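Local coordinates for protein TagI restriction endonuclease (Thermocrispum agreste, PDB 6GHS) that probably cleaves DNA containing modified cytosines such as 5-methylcytosine, combining an SRA domain for recognising the modified base with an HNH nuclease domain for cutting, at residues Ile81-Leu86 against Pro142-Cys147; Tyr55-Asp60 against Ala136-Ala141; Ala228-Leu233 against Glu243-Cys248. One frame throughout, in Å; residues are numbered along the deposited sequence.

Interaction 1: Ile81-Leu86 against Pro142-Cys147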
ATOM      1  N   ILE A  81     -14.512 -31.157 -13.734  1.00 57.88           N
ATOM      2  CA  ILE A  81     -13.807 -32.230 -14.457  1.00 59.45           C
ATOM      3  C   ILE A  81     -12.326 -31.951 -14.778  1.00 61.18           C
ATOM      4  O   ILE A  81     -11.657 -32.825 -15.349  1.00 61.31           O
ATOM      5  CB  ILE A  81     -14.541 -32.613 -15.772  1.00 60.11           C
ATOM      6  CG1 ILE A  81     -14.578 -31.445 -16.776  1.00 61.92           C
ATOM      7  CG2 ILE A  81     -15.951 -33.104 -15.472  1.00 60.06           C
ATOM      8  CD1 ILE A  81     -14.451 -31.876 -18.226  1.00 63.01           C
ATOM      9  N   ARG A  82     -11.828 -30.750 -14.455  1.00 61.00           N
ATOM     10  CA  ARG A  82     -10.403 -30.411 -14.601  1.00 63.64           C
ATOM     11  C   ARG A  82     -10.044 -29.172 -13.776  1.00 60.48           C
ATOM     12  O   ARG A  82     -10.930 -28.491 -13.255  1.00 61.56           O
ATOM     13  CB  ARG A  82      -9.998 -30.227 -16.078  1.00 71.88           C
ATOM     14  CG  ARG A  82     -10.672 -29.081 -16.818  1.00 80.58           C
ATOM     15  CD  ARG A  82     -10.018 -28.814 -18.171  1.00 87.89           C
ATOM     16  NE  ARG A  82     -10.645 -27.681 -18.863  1.00 98.00           N
ATOM     17  CZ  ARG A  82     -10.484 -26.384 -18.556  1.00104.85           C
ATOM     18  NH1 ARG A  82      -9.701 -25.981 -17.547  1.00102.97           N
ATOM     19  NH2 ARG A  82     -11.130 -25.463 -19.273  1.00108.11           N
ATOM     20  N   ASP A  83      -8.741 -28.903 -13.655  1.00 57.82           N
ATOM     21  CA  ASP A  83      -8.211 -27.791 -12.837  1.00 51.17           C
ATOM     22  C   ASP A  83      -8.488 -26.431 -13.461  1.00 45.35           C
ATOM     23  O   ASP A  83      -8.507 -26.296 -14.681  1.00 41.76           O
ATOM     24  CB  ASP A  83      -6.681 -27.923 -12.651  1.00 52.50           C
ATOM     25  CG  ASP A  83      -6.278 -28.984 -11.634  1.00 53.08           C
ATOM     26  OD1 ASP A  83      -7.023 -29.201 -10.658  1.00 51.95           O
ATOM     27  OD2 ASP A  83      -5.186 -29.582 -11.794  1.00 53.35           O
ATOM     28  N   GLN A  84      -8.681 -25.424 -12.612  1.00 44.26           N
ATOM     29  CA  GLN A  84      -8.783 -24.025 -13.068  1.00 45.53           C
ATOM     30  C   GLN A  84      -7.391 -23.412 -13.299  1.00 45.20           C
ATOM     31  O   GLN A  84      -6.430 -23.790 -12.642  1.00 48.16           O
ATOM     32  CB  GLN A  84      -9.601 -23.179 -12.081  1.00 43.97           C
ATOM     33  CG  GLN A  84     -11.057 -23.615 -11.971  1.00 42.69           C
ATOM     34  CD  GLN A  84     -11.937 -22.660 -11.181  1.00 42.17           C
ATOM     35  OE1 GLN A  84     -11.476 -21.687 -10.600  1.00 42.78           O
ATOM     36  NE2 GLN A  84     -13.223 -22.944 -11.164  1.00 43.60           N
ATOM     37  N   ASP A  85      -7.279 -22.486 -14.246  1.00 45.04           N
ATOM     38  CA  ASP A  85      -5.990 -21.865 -14.573  1.00 45.59           C
ATOM     39  C   ASP A  85      -6.179 -20.384 -14.829  1.00 44.55           C
ATOM     40  O   ASP A  85      -7.315 -19.911 -14.893  1.00 44.28           O
ATOM     41  CB  ASP A  85      -5.351 -22.549 -15.782  1.00 48.76           C
ATOM     42  CG  ASP A  85      -6.207 -22.453 -17.045  1.00 53.27           C
ATOM     43  OD1 ASP A  85      -6.612 -21.333 -17.423  1.00 54.50           O
ATOM     44  OD2 ASP A  85      -6.468 -23.502 -17.677  1.00 59.07           O
ATOM     45  N   LEU A  86      -5.068 -19.669 -14.992  1.00 43.43           N
ATOM     46  CA  LEU A  86      -5.097 -18.228 -15.222  1.00 42.93           C
ATOM     47  C   LEU A  86      -5.094 -17.837 -16.698  1.00 44.07           C
ATOM     48  O   LEU A  86      -4.880 -16.665 -17.021  1.00 44.64           O
ATOM     49  CB  LEU A  86      -3.938 -17.562 -14.492  1.00 42.45           C
ATOM     50  CG  LEU A  86      -3.997 -17.739 -12.978  1.00 43.35           C
ATOM     51  CD1 LEU A  86      -2.730 -17.194 -12.340  1.00 44.51           C
ATOM     52  CD2 LEU A  86      -5.233 -17.077 -12.381  1.00 42.98           C
ATOM     53  N   PRO A 142     -12.111 -32.763  -4.197  1.00 55.62           N
ATOM     54  CA  PRO A 142     -10.754 -32.375  -3.803  1.00 54.25           C
ATOM     55  C   PRO A 142      -9.612 -32.654  -4.788  1.00 52.02           C
ATOM     56  O   PRO A 142      -8.586 -31.990  -4.706  1.00 52.78           O
ATOM     57  CB  PRO A 142     -10.546 -33.154  -2.503  1.00 55.75           C
ATOM     58  CG  PRO A 142     -11.902 -33.174  -1.889  1.00 56.88           C
ATOM     59  CD  PRO A 142     -12.851 -33.333  -3.054  1.00 57.32           C
ATOM     60  N   GLN A 143      -9.771 -33.594  -5.718  1.00 51.83           N
ATOM     61  CA  GLN A 143      -8.717 -33.850  -6.721  1.00 54.64           C
ATOM     62  C   GLN A 143      -8.529 -32.721  -7.749  1.00 54.52           C
ATOM     63  O   GLN A 143      -7.557 -32.754  -8.521  1.00 53.95           O
ATOM     64  CB  GLN A 143      -8.898 -35.228  -7.418  1.00 58.26           C
ATOM     65  CG  GLN A 143      -9.986 -35.378  -8.492  1.00 59.09           C
ATOM     66  CD  GLN A 143     -11.382 -35.703  -7.953  1.00 61.35           C
ATOM     67  OE1 GLN A 143     -11.678 -35.559  -6.759  1.00 60.92           O
ATOM     68  NE2 GLN A 143     -12.257 -36.131  -8.854  1.00 63.97           N
ATOM     69  N   PHE A 144      -9.452 -31.748  -7.763  1.00 53.48           N
ATOM     70  CA  PHE A 144      -9.376 -30.591  -8.655  1.00 51.17           C
ATOM     71  C   PHE A 144      -9.157 -29.281  -7.912  1.00 49.31           C
ATOM     72  O   PHE A 144      -9.746 -29.030  -6.857  1.00 48.61           O
ATOM     73  CB  PHE A 144     -10.641 -30.473  -9.502  1.00 51.52           C
ATOM     74  CG  PHE A 144     -10.871 -31.651 -10.396  1.00 52.15           C
ATOM     75  CD1 PHE A 144      -9.930 -31.992 -11.365  1.00 51.15           C
ATOM     76  CD2 PHE A 144     -12.022 -32.431 -10.267  1.00 52.35           C
ATOM     77  CE1 PHE A 144     -10.127 -33.085 -12.186  1.00 51.33           C
ATOM     78  CE2 PHE A 144     -12.226 -33.524 -11.091  1.00 51.89           C
ATOM     79  CZ  PHE A 144     -11.278 -33.851 -12.051  1.00 52.24           C
ATOM     80  N   ARG A 145      -8.322 -28.445  -8.519  1.00 46.94           N
ATOM     81  CA  ARG A 145      -7.949 -27.159  -7.985  1.00 44.66           C
ATOM     82  C   ARG A 145      -8.881 -26.102  -8.542  1.00 42.78           C
ATOM     83  O   ARG A 145      -9.245 -26.142  -9.720  1.00 42.96           O
ATOM     84  CB  ARG A 145      -6.510 -26.803  -8.396  1.00 45.65           C
ATOM     85  CG  ARG A 145      -5.442 -27.845  -8.066  1.00 46.14           C
ATOM     86  CD  ARG A 145      -5.119 -27.876  -6.581  1.00 44.68           C
ATOM     87  NE  ARG A 145      -4.173 -26.835  -6.189  1.00 42.08           N
ATOM     88  CZ  ARG A 145      -3.981 -26.409  -4.936  1.00 42.23           C
ATOM     89  NH1 ARG A 145      -4.670 -26.907  -3.897  1.00 40.97           N
ATOM     90  NH2 ARG A 145      -3.086 -25.454  -4.717  1.00 43.28           N
ATOM     91  N   VAL A 146      -9.238 -25.146  -7.698  1.00 41.90           N
ATOM     92  CA  VAL A 146      -9.925 -23.933  -8.137  1.00 40.98           C
ATOM     93  C   VAL A 146      -9.141 -22.702  -7.715  1.00 38.75           C
ATOM     94  O   VAL A 146      -8.383 -22.731  -6.742  1.00 38.31           O
ATOM     95  CB  VAL A 146     -11.359 -23.816  -7.580  1.00 42.59           C
ATOM     96  CG1 VAL A 146     -12.257 -24.838  -8.254  1.00 43.64           C
ATOM     97  CG2 VAL A 146     -11.399 -23.960  -6.053  1.00 42.50           C
ATOM     98  N   CYS A 147      -9.369 -21.628  -8.456  1.00 36.18           N
ATOM     99  CA  CYS A 147      -8.794 -20.330  -8.190  1.00 35.52           C
ATOM    100  C   CYS A 147      -9.701 -19.553  -7.242  1.00 33.38           C
ATOM    101  O   CYS A 147     -10.906 -19.624  -7.376  1.00 34.34           O
ATOM    102  CB  CYS A 147      -8.685 -19.590  -9.510  1.00 36.78           C
ATOM    103  SG  CYS A 147      -7.630 -18.154  -9.388  1.00 40.06           S
TER

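Interaction 2: Tyr55-Asp60 against Ala136-Ala141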
ATOM      1  N   TYR A  55     -20.224 -21.498  -6.704  1.00 60.48           N
ATOM      2  CA  TYR A  55     -19.531 -22.650  -6.120  1.00 57.53           C
ATOM      3  C   TYR A  55     -19.835 -22.712  -4.627  1.00 59.17           C
ATOM      4  O   TYR A  55     -20.117 -21.677  -4.016  1.00 57.85           O
ATOM      5  CB  TYR A  55     -18.020 -22.542  -6.310  1.00 56.52           C
ATOM      6  CG  TYR A  55     -17.513 -22.964  -7.670  1.00 57.53           C
ATOM      7  CD1 TYR A  55     -17.664 -22.132  -8.780  1.00 59.27           C
ATOM      8  CD2 TYR A  55     -16.852 -24.181  -7.851  1.00 58.15           C
ATOM      9  CE1 TYR A  55     -17.194 -22.505 -10.035  1.00 58.03           C
ATOM     10  CE2 TYR A  55     -16.379 -24.566  -9.104  1.00 58.71           C
ATOM     11  CZ  TYR A  55     -16.554 -23.723 -10.193  1.00 57.86           C
ATOM     12  OH  TYR A  55     -16.094 -24.080 -11.437  1.00 55.55           O
ATOM     13  N   PRO A  56     -19.760 -23.921  -4.022  1.00 62.38           N
ATOM     14  CA  PRO A  56     -19.917 -24.020  -2.564  1.00 63.32           C
ATOM     15  C   PRO A  56     -18.642 -23.650  -1.792  1.00 63.64           C
ATOM     16  O   PRO A  56     -18.663 -23.616  -0.561  1.00 65.35           O
ATOM     17  CB  PRO A  56     -20.282 -25.497  -2.337  1.00 65.38           C
ATOM     18  CG  PRO A  56     -20.152 -26.178  -3.668  1.00 65.58           C
ATOM     19  CD  PRO A  56     -19.460 -25.240  -4.605  1.00 63.46           C
ATOM     20  N   ASP A  57     -17.549 -23.410  -2.516  1.00 61.80           N
ATOM     21  CA  ASP A  57     -16.308 -22.872  -1.955  1.00 58.34           C
ATOM     22  C   ASP A  57     -16.418 -21.385  -1.589  1.00 55.50           C
ATOM     23  O   ASP A  57     -15.686 -20.924  -0.699  1.00 51.04           O
ATOM     24  CB  ASP A  57     -15.157 -23.043  -2.955  1.00 57.43           C
ATOM     25  CG  ASP A  57     -14.929 -24.478  -3.342  1.00 56.80           C
ATOM     26  OD1 ASP A  57     -14.093 -25.128  -2.681  1.00 61.15           O
ATOM     27  OD2 ASP A  57     -15.589 -24.949  -4.296  1.00 53.63           O
ATOM     28  N   ASP A  58     -17.286 -20.648  -2.308  1.00 53.49           N
ATOM     29  CA  ASP A  58     -17.579 -19.224  -2.047  1.00 53.87           C
ATOM     30  C   ASP A  58     -17.949 -18.995  -0.574  1.00 54.79           C
ATOM     31  O   ASP A  58     -18.710 -19.784  -0.006  1.00 58.82           O
ATOM     32  CB  ASP A  58     -18.798 -18.740  -2.863  1.00 55.06           C
ATOM     33  CG  ASP A  58     -18.518 -18.522  -4.344  1.00 55.40           C
ATOM     34  OD1 ASP A  58     -17.357 -18.626  -4.785  1.00 54.48           O
ATOM     35  OD2 ASP A  58     -19.503 -18.229  -5.067  1.00 56.58           O
ATOM     36  N   ARG A  59     -17.435 -17.923   0.029  1.00 52.49           N
ATOM     37  CA  ARG A  59     -17.860 -17.493   1.367  1.00 53.37           C
ATOM     38  C   ARG A  59     -18.213 -16.042   1.280  1.00 52.82           C
ATOM     39  O   ARG A  59     -17.540 -15.281   0.595  1.00 54.91           O
ATOM     40  CB  ARG A  59     -16.753 -17.646   2.409  1.00 56.54           C
ATOM     41  CG  ARG A  59     -16.245 -19.064   2.618  1.00 60.21           C
ATOM     42  CD  ARG A  59     -17.159 -19.905   3.499  1.00 62.26           C
ATOM     43  NE  ARG A  59     -16.719 -21.304   3.484  1.00 63.32           N
ATOM     44  CZ  ARG A  59     -17.115 -22.244   2.622  1.00 63.67           C
ATOM     45  NH1 ARG A  59     -18.010 -21.993   1.663  1.00 64.73           N
ATOM     46  NH2 ARG A  59     -16.612 -23.467   2.728  1.00 63.93           N
ATOM     47  N   ASP A  60     -19.249 -15.651   2.000  1.00 54.78           N
ATOM     48  CA  ASP A  60     -19.731 -14.285   1.969  1.00 57.07           C
ATOM     49  C   ASP A  60     -19.848 -13.756   3.397  1.00 59.67           C
ATOM     50  O   ASP A  60     -20.625 -14.282   4.201  1.00 62.77           O
ATOM     51  CB  ASP A  60     -21.084 -14.268   1.268  1.00 57.96           C
ATOM     52  CG  ASP A  60     -21.514 -12.887   0.851  1.00 57.83           C
ATOM     53  OD1 ASP A  60     -20.912 -11.882   1.314  1.00 54.70           O
ATOM     54  OD2 ASP A  60     -22.474 -12.808   0.040  1.00 56.83           O
ATOM     55  N   ALA A 136      -6.959 -23.499  -4.306  1.00 44.02           N
ATOM     56  CA  ALA A 136      -7.320 -24.463  -3.268  1.00 46.45           C
ATOM     57  C   ALA A 136      -7.991 -25.658  -3.926  1.00 47.65           C
ATOM     58  O   ALA A 136      -8.176 -25.675  -5.143  1.00 48.50           O
ATOM     59  CB  ALA A 136      -8.240 -23.820  -2.235  1.00 46.83           C
ATOM     60  N   ASN A 137      -8.339 -26.653  -3.120  1.00 48.57           N
ATOM     61  CA  ASN A 137      -9.056 -27.819  -3.603  1.00 47.42           C
ATOM     62  C   ASN A 137     -10.541 -27.565  -3.527  1.00 49.24           C
ATOM     63  O   ASN A 137     -11.037 -27.033  -2.540  1.00 48.61           O
ATOM     64  CB  ASN A 137      -8.696 -29.030  -2.769  1.00 47.00           C
ATOM     65  CG  ASN A 137      -7.217 -29.335  -2.818  1.00 46.86           C
ATOM     66  OD1 ASN A 137      -6.568 -29.210  -3.862  1.00 47.49           O
ATOM     67  ND2 ASN A 137      -6.672 -29.724  -1.686  1.00 45.71           N
ATOM     68  N   HIS A 138     -11.234 -27.940  -4.598  1.00 53.54           N
ATOM     69  CA  HIS A 138     -12.693 -27.886  -4.686  1.00 56.03           C
ATOM     70  C   HIS A 138     -13.318 -28.749  -3.591  1.00 58.30           C
ATOM     71  O   HIS A 138     -12.822 -29.842  -3.312  1.00 62.92           O
ATOM     72  CB  HIS A 138     -13.093 -28.402  -6.064  1.00 56.39           C
ATOM     73  CG  HIS A 138     -14.552 -28.314  -6.360  1.00 56.85           C
ATOM     74  ND1 HIS A 138     -15.348 -27.294  -5.891  1.00 56.65           N
ATOM     75  CD2 HIS A 138     -15.348 -29.098  -7.124  1.00 57.07           C
ATOM     76  CE1 HIS A 138     -16.579 -27.466  -6.338  1.00 59.75           C
ATOM     77  NE2 HIS A 138     -16.604 -28.549  -7.095  1.00 59.34           N
ATOM     78  N   GLU A 139     -14.380 -28.257  -2.959  1.00 58.99           N
ATOM     79  CA  GLU A 139     -15.008 -28.987  -1.847  1.00 62.84           C
ATOM     80  C   GLU A 139     -15.681 -30.280  -2.300  1.00 65.09           C
ATOM     81  O   GLU A 139     -15.486 -31.335  -1.694  1.00 62.92           O
ATOM     82  CB  GLU A 139     -16.014 -28.110  -1.106  1.00 65.14           C
ATOM     83  CG  GLU A 139     -15.350 -27.189  -0.104  1.00 68.01           C
ATOM     84  CD  GLU A 139     -16.327 -26.299   0.636  1.00 70.57           C
ATOM     85  OE1 GLU A 139     -17.541 -26.310   0.329  1.00 68.85           O
ATOM     86  OE2 GLU A 139     -15.863 -25.577   1.537  1.00 72.46           O
ATOM     87  N   ASP A 140     -16.456 -30.194  -3.375  1.00 68.88           N
ATOM     88  CA  ASP A 140     -17.154 -31.363  -3.906  1.00 71.33           C
ATOM     89  C   ASP A 140     -16.216 -32.375  -4.570  1.00 69.24           C
ATOM     90  O   ASP A 140     -16.585 -33.538  -4.679  1.00 81.00           O
ATOM     91  CB  ASP A 140     -18.271 -30.951  -4.886  1.00 73.81           C
ATOM     92  CG  ASP A 140     -19.373 -30.114  -4.223  1.00 75.26           C
ATOM     93  OD1 ASP A 140     -19.367 -29.932  -2.979  1.00 76.07           O
ATOM     94  OD2 ASP A 140     -20.252 -29.627  -4.966  1.00 75.81           O
ATOM     95  N   ALA A 141     -15.029 -31.954  -5.015  1.00 61.59           N
ATOM     96  CA  ALA A 141     -14.076 -32.869  -5.663  1.00 58.35           C
ATOM     97  C   ALA A 141     -12.636 -32.443  -5.395  1.00 57.05           C
ATOM     98  O   ALA A 141     -11.995 -31.838  -6.256  1.00 58.37           O
ATOM     99  CB  ALA A 141     -14.347 -32.941  -7.161  1.00 57.91           C
TER

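Interaction 3: Ala228-Leu233 against Glu243-Cys248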
ATOM      1  N   ALA A 228       4.232   5.939 -10.766  1.00 38.38           N
ATOM      2  CA  ALA A 228       4.771   6.818  -9.742  1.00 39.28           C
ATOM      3  C   ALA A 228       4.717   8.254 -10.242  1.00 38.93           C
ATOM      4  O   ALA A 228       5.417   8.610 -11.196  1.00 37.84           O
ATOM      5  CB  ALA A 228       6.204   6.410  -9.416  1.00 39.25           C
ATOM      6  N   HIS A 229       3.881   9.067  -9.600  1.00 38.19           N
ATOM      7  CA  HIS A 229       3.818  10.480  -9.914  1.00 37.89           C
ATOM      8  C   HIS A 229       5.120  11.150  -9.533  1.00 36.24           C
ATOM      9  O   HIS A 229       5.731  10.799  -8.538  1.00 35.18           O
ATOM     10  CB  HIS A 229       2.673  11.164  -9.184  1.00 39.48           C
ATOM     11  CG  HIS A 229       1.319  10.800  -9.705  1.00 41.52           C
ATOM     12  ND1 HIS A 229       0.529   9.833  -9.119  1.00 42.97           N
ATOM     13  CD2 HIS A 229       0.605  11.289 -10.745  1.00 42.84           C
ATOM     14  CE1 HIS A 229      -0.609   9.735  -9.784  1.00 42.80           C
ATOM     15  NE2 HIS A 229      -0.592  10.611 -10.772  1.00 42.99           N
ATOM     16  N   ILE A 230       5.521  12.130 -10.328  1.00 36.18           N
ATOM     17  CA  ILE A 230       6.810  12.789 -10.178  1.00 36.18           C
ATOM     18  C   ILE A 230       6.620  13.936  -9.194  1.00 37.68           C
ATOM     19  O   ILE A 230       7.267  13.975  -8.145  1.00 37.30           O
ATOM     20  CB  ILE A 230       7.358  13.263 -11.541  1.00 35.15           C
ATOM     21  CG1 ILE A 230       7.397  12.081 -12.529  1.00 36.04           C
ATOM     22  CG2 ILE A 230       8.743  13.857 -11.394  1.00 34.10           C
ATOM     23  CD1 ILE A 230       7.926  12.406 -13.908  1.00 36.09           C
ATOM     24  N   ARG A 231       5.720  14.854  -9.528  1.00 39.64           N
ATOM     25  CA  ARG A 231       5.276  15.886  -8.590  1.00 41.06           C
ATOM     26  C   ARG A 231       4.025  15.387  -7.878  1.00 39.47           C
ATOM     27  O   ARG A 231       2.992  15.228  -8.527  1.00 36.98           O
ATOM     28  CB  ARG A 231       4.950  17.177  -9.318  1.00 44.39           C
ATOM     29  CG  ARG A 231       4.383  18.258  -8.417  1.00 46.79           C
ATOM     30  CD  ARG A 231       4.038  19.493  -9.214  1.00 49.27           C
ATOM     31  NE  ARG A 231       3.691  20.596  -8.333  1.00 51.59           N
ATOM     32  CZ  ARG A 231       3.588  21.866  -8.710  1.00 55.40           C
ATOM     33  NH1 ARG A 231       3.789  22.223  -9.978  1.00 57.05           N
ATOM     34  NH2 ARG A 231       3.280  22.791  -7.803  1.00 58.01           N
ATOM     35  N   PRO A 232       4.095  15.173  -6.547  1.00 39.06           N
ATOM     36  CA  PRO A 232       2.991  14.470  -5.872  1.00 40.04           C
ATOM     37  C   PRO A 232       1.641  15.166  -5.988  1.00 39.61           C
ATOM     38  O   PRO A 232       1.578  16.370  -6.223  1.00 38.02           O
ATOM     39  CB  PRO A 232       3.438  14.408  -4.404  1.00 39.92           C
ATOM     40  CG  PRO A 232       4.889  14.705  -4.417  1.00 39.43           C
ATOM     41  CD  PRO A 232       5.128  15.594  -5.592  1.00 38.59           C
ATOM     42  N   LEU A 233       0.581  14.391  -5.820  1.00 40.67           N
ATOM     43  CA  LEU A 233      -0.775  14.907  -5.902  1.00 43.20           C
ATOM     44  C   LEU A 233      -1.169  15.541  -4.570  1.00 45.13           C
ATOM     45  O   LEU A 233      -0.507  15.318  -3.557  1.00 44.55           O
ATOM     46  CB  LEU A 233      -1.742  13.774  -6.249  1.00 44.10           C
ATOM     47  CG  LEU A 233      -1.443  12.937  -7.498  1.00 44.53           C
ATOM     48  CD1 LEU A 233      -2.467  11.826  -7.640  1.00 43.92           C
ATOM     49  CD2 LEU A 233      -1.427  13.810  -8.748  1.00 46.28           C
ATOM     50  N   GLU A 243      -0.087  11.646 -17.623  1.00 40.06           N
ATOM     51  CA  GLU A 243       0.977  10.798 -18.153  1.00 41.51           C
ATOM     52  C   GLU A 243       2.334  11.474 -18.056  1.00 42.04           C
ATOM     53  O   GLU A 243       3.342  10.811 -17.818  1.00 42.18           O
ATOM     54  CB  GLU A 243       0.701  10.425 -19.624  1.00 42.78           C
ATOM     55  CG  GLU A 243      -0.515   9.521 -19.869  1.00 43.93           C
ATOM     56  CD  GLU A 243      -1.878  10.239 -19.881  1.00 45.73           C
ATOM     57  OE1 GLU A 243      -1.959  11.482 -19.679  1.00 44.71           O
ATOM     58  OE2 GLU A 243      -2.895   9.535 -20.084  1.00 47.88           O
ATOM     59  N   SER A 244       2.349  12.795 -18.239  1.00 44.20           N
ATOM     60  CA  SER A 244       3.586  13.592 -18.189  1.00 45.64           C
ATOM     61  C   SER A 244       4.174  13.783 -16.774  1.00 44.89           C
ATOM     62  O   SER A 244       5.348  14.160 -16.629  1.00 44.66           O
ATOM     63  CB  SER A 244       3.352  14.955 -18.857  1.00 45.95           C
ATOM     64  OG  SER A 244       2.167  15.560 -18.365  1.00 47.74           O
ATOM     65  N   ASN A 245       3.363  13.520 -15.747  1.00 41.65           N
ATOM     66  CA  ASN A 245       3.781  13.628 -14.359  1.00 39.08           C
ATOM     67  C   ASN A 245       3.823  12.235 -13.713  1.00 37.91           C
ATOM     68  O   ASN A 245       3.391  12.051 -12.581  1.00 37.66           O
ATOM     69  CB  ASN A 245       2.780  14.540 -13.651  1.00 38.81           C
ATOM     70  CG  ASN A 245       3.137  14.809 -12.208  1.00 37.82           C
ATOM     71  OD1 ASN A 245       4.306  14.809 -11.826  1.00 35.75           O
ATOM     72  ND2 ASN A 245       2.116  15.027 -11.388  1.00 38.40           N
ATOM     73  N   MET A 246       4.351  11.251 -14.437  1.00 36.84           N
ATOM     74  CA  MET A 246       4.335   9.864 -13.979  1.00 35.70           C
ATOM     75  C   MET A 246       5.451   9.052 -14.610  1.00 35.01           C
ATOM     76  O   MET A 246       5.772   9.252 -15.777  1.00 35.41           O
ATOM     77  CB  MET A 246       3.003   9.213 -14.321  1.00 34.86           C
ATOM     78  CG  MET A 246       2.920   7.766 -13.883  1.00 35.04           C
ATOM     79  SD  MET A 246       1.247   7.139 -13.907  1.00 35.50           S
ATOM     80  CE  MET A 246       0.519   8.039 -12.537  1.00 36.36           C
ATOM     81  N   LEU A 247       6.020   8.131 -13.828  1.00 34.49           N
ATOM     82  CA  LEU A 247       7.020   7.170 -14.308  1.00 33.60           C
ATOM     83  C   LEU A 247       6.569   5.750 -14.004  1.00 32.84           C
ATOM     84  O   LEU A 247       6.034   5.490 -12.930  1.00 35.05           O
ATOM     85  CB  LEU A 247       8.362   7.382 -13.610  1.00 32.82           C
ATOM     86  CG  LEU A 247       9.012   8.763 -13.656  1.00 32.60           C
ATOM     87  CD1 LEU A 247      10.056   8.865 -12.548  1.00 32.92           C
ATOM     88  CD2 LEU A 247       9.631   9.015 -15.017  1.00 32.44           C
ATOM     89  N   CYS A 248       6.804   4.836 -14.939  1.00 30.48           N
ATOM     90  CA  CYS A 248       6.678   3.402 -14.667  1.00 28.82           C
ATOM     91  C   CYS A 248       7.948   2.913 -13.950  1.00 27.18           C
ATOM     92  O   CYS A 248       9.047   3.031 -14.483  1.00 26.36           O
ATOM     93  CB  CYS A 248       6.483   2.645 -15.979  1.00 28.86           C
ATOM     94  SG  CYS A 248       6.410   0.852 -15.834  1.00 28.17           S
TER

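Interaction 1: Ile81-Leu86 against Pro142-Cys147
The backbones of 81-86 and 143-147 run in roughly the same direction, 32° apart end to end, and one main-chain bond joins them, Gln84 N to Arg145 O at 3.0 Å, nearly straight at 170°. Side chains of the 81-86 loop continue the pairing on both sides of it. Asp83 has CG beside its own backbone N, and its OD1 accepts Arg145 N at 2.6 Å through the anti lone pair. Its carboxylate then lies alongside the first carbons of Arg145, not at the guanidinium, which turns away to Leu302 of the second subunit and to Asn137. Gln84 stretches beyond CG along Val146, with NE2 3.6 Å from Val146 CG1, and its OE1 takes Cys147 N at 3.0 Å from above the amide plane. NE2 gives its hydrogen bond to Gly71, so both ends of this buried amide are used. Phe144 lays one ring face against the Ile81-Arg82 peptide, Ile81 C sitting 3.4 Å above the ring plane toward the rim, while Gln143 CG covers the other face. Leu86 CD2 meets Cys147 SG at 4.0 Å. The loop thus runs beside the start of strand 145-153, which pairs with strand 122-137, while Cys147 also bonds to Gly69, just past strand 64-68; Leu86 touches both Phe135 of strand 122-137 and Val95 of helix 89-100.

Interaction 2: Tyr55-Asp60 against Ala136-Ala141
A histidine-carboxylate hydrogen bond lies at the centre of this contact, where the turn leaving strand 122-137 meets the loop that leads into strand 59-60 of the SRA domain. His138 has CG anti to its backbone N (chi1 -175°), which swings the imidazole toward Asp57. Its ND1 donates to Asp57 OD2 at 2.8 Å; the oxygen lies in the ring plane and uses its syn lone pair. The other carboxylate oxygen, OD1, receives a weak bond from Glu139 N at 3.2 Å, so Asp57 grips two successive residues of the turn. A negative charge so close would probably stabilise the protonated imidazole. Tyr55 approaches the same ring in an offset edge-to-face pair, its edge toward the imidazole face, with planes 74° apart and Tyr55 CD2 3.6 Å from His138 CE1; its hydroxyl is bound to Gln80. The turn belongs to the hairpin of strands 122-137 and 145-153, and a backbone bond between His138 and Phe144 closes its base. Farther out, Arg59 and Glu139 meet tip to tip in a salt bridge, NH2 to OE2 at 2.5 Å, although the hydrogen-bond geometry is weak. Arg59 bends at chi2, bringing NH1 back to its own loop, where it donates to Pro56 O at 2.8 Å and to Asp58 O at 2.9 Å. An alanine in place of Arg59 would remove these bonds and would probably loosen the 56-58 turn while leaving Glu139 OE2, 4.6 Å from Asp57 OD1, without this compensating charge. Pro56 packs against the same turn as Glu139, its CG 3.7 Å from Asp140 OD2.

Interaction 3: Ala228-Leu233 against Glu243-Cys248
The side-chain amide of Asn245 bonds to both the N-H and the C=O of Arg231. With CG anti to its own N (chi1 -177°), OD1 accepts Arg231 N at 2.7 Å and ND2 donates to Arg231 O at 3.0 Å, both in the plane of the accepting carbonyl and on a lone pair. The main-chain Asn245 O adds a bond from Ile230 N at 3.1 Å. Next along the antiparallel strands His229 and Met246 form a non-hydrogen-bonded pair, and beyond it Ala228 and Leu247 a hydrogen-bonded one, Ala228 N to Leu247 O at 2.9 Å and Leu247 N to Ala228 O at 2.7 Å. Met246 bends at chi3 to set CE over one face of the His229 ring, a CH-pi contact 3.5 Å from the centroid, while Leu233 CD1 lies over the opposite face. Ile230 CD1 packs at 3.8 Å on Leu247 CG.

Outside this shell, a hydrogen bond from His229 NE2 to Asp241 OD1 probably helps hold the ring's rotation, and Pro240 O takes a further bond from Asn245 ND2. Phe257 of helix 251-258 touches Ile230 and Leu247; His254 of the same helix touches Ala228, whose side chain is about 5 Å from a bound sodium ion. Two antiparallel strands backed by a helix, with His229 and Asn245 apparently supplying the first histidine and the asparagine of the HNH signature, are characteristic of a ββα-Me nuclease site.

In the fold
From the N terminus, residues 55-60 come first and wait for 136-141, so interaction 2 closes a loop of 75 intervening residues. Before it closes, 81-86 has passed, and its partner 142-147 follows directly on 136-141: interaction 1, closing a loop of 55 residues, therefore crosses interaction 2. The two touch, because 136-141 and 142-147 are successive parts of one hairpin, Val146 N lying 2.8 Å from Ala136 O. Together they tie the loop leading into strand 59-60 and the loop before helix 89-100 to the hairpin of strands 122-137 and 145-153. Interaction 3 opens later, with only nine residues between its segments, joining neighbouring strands in the HNH region, about 40 Å from interaction 1 between centres.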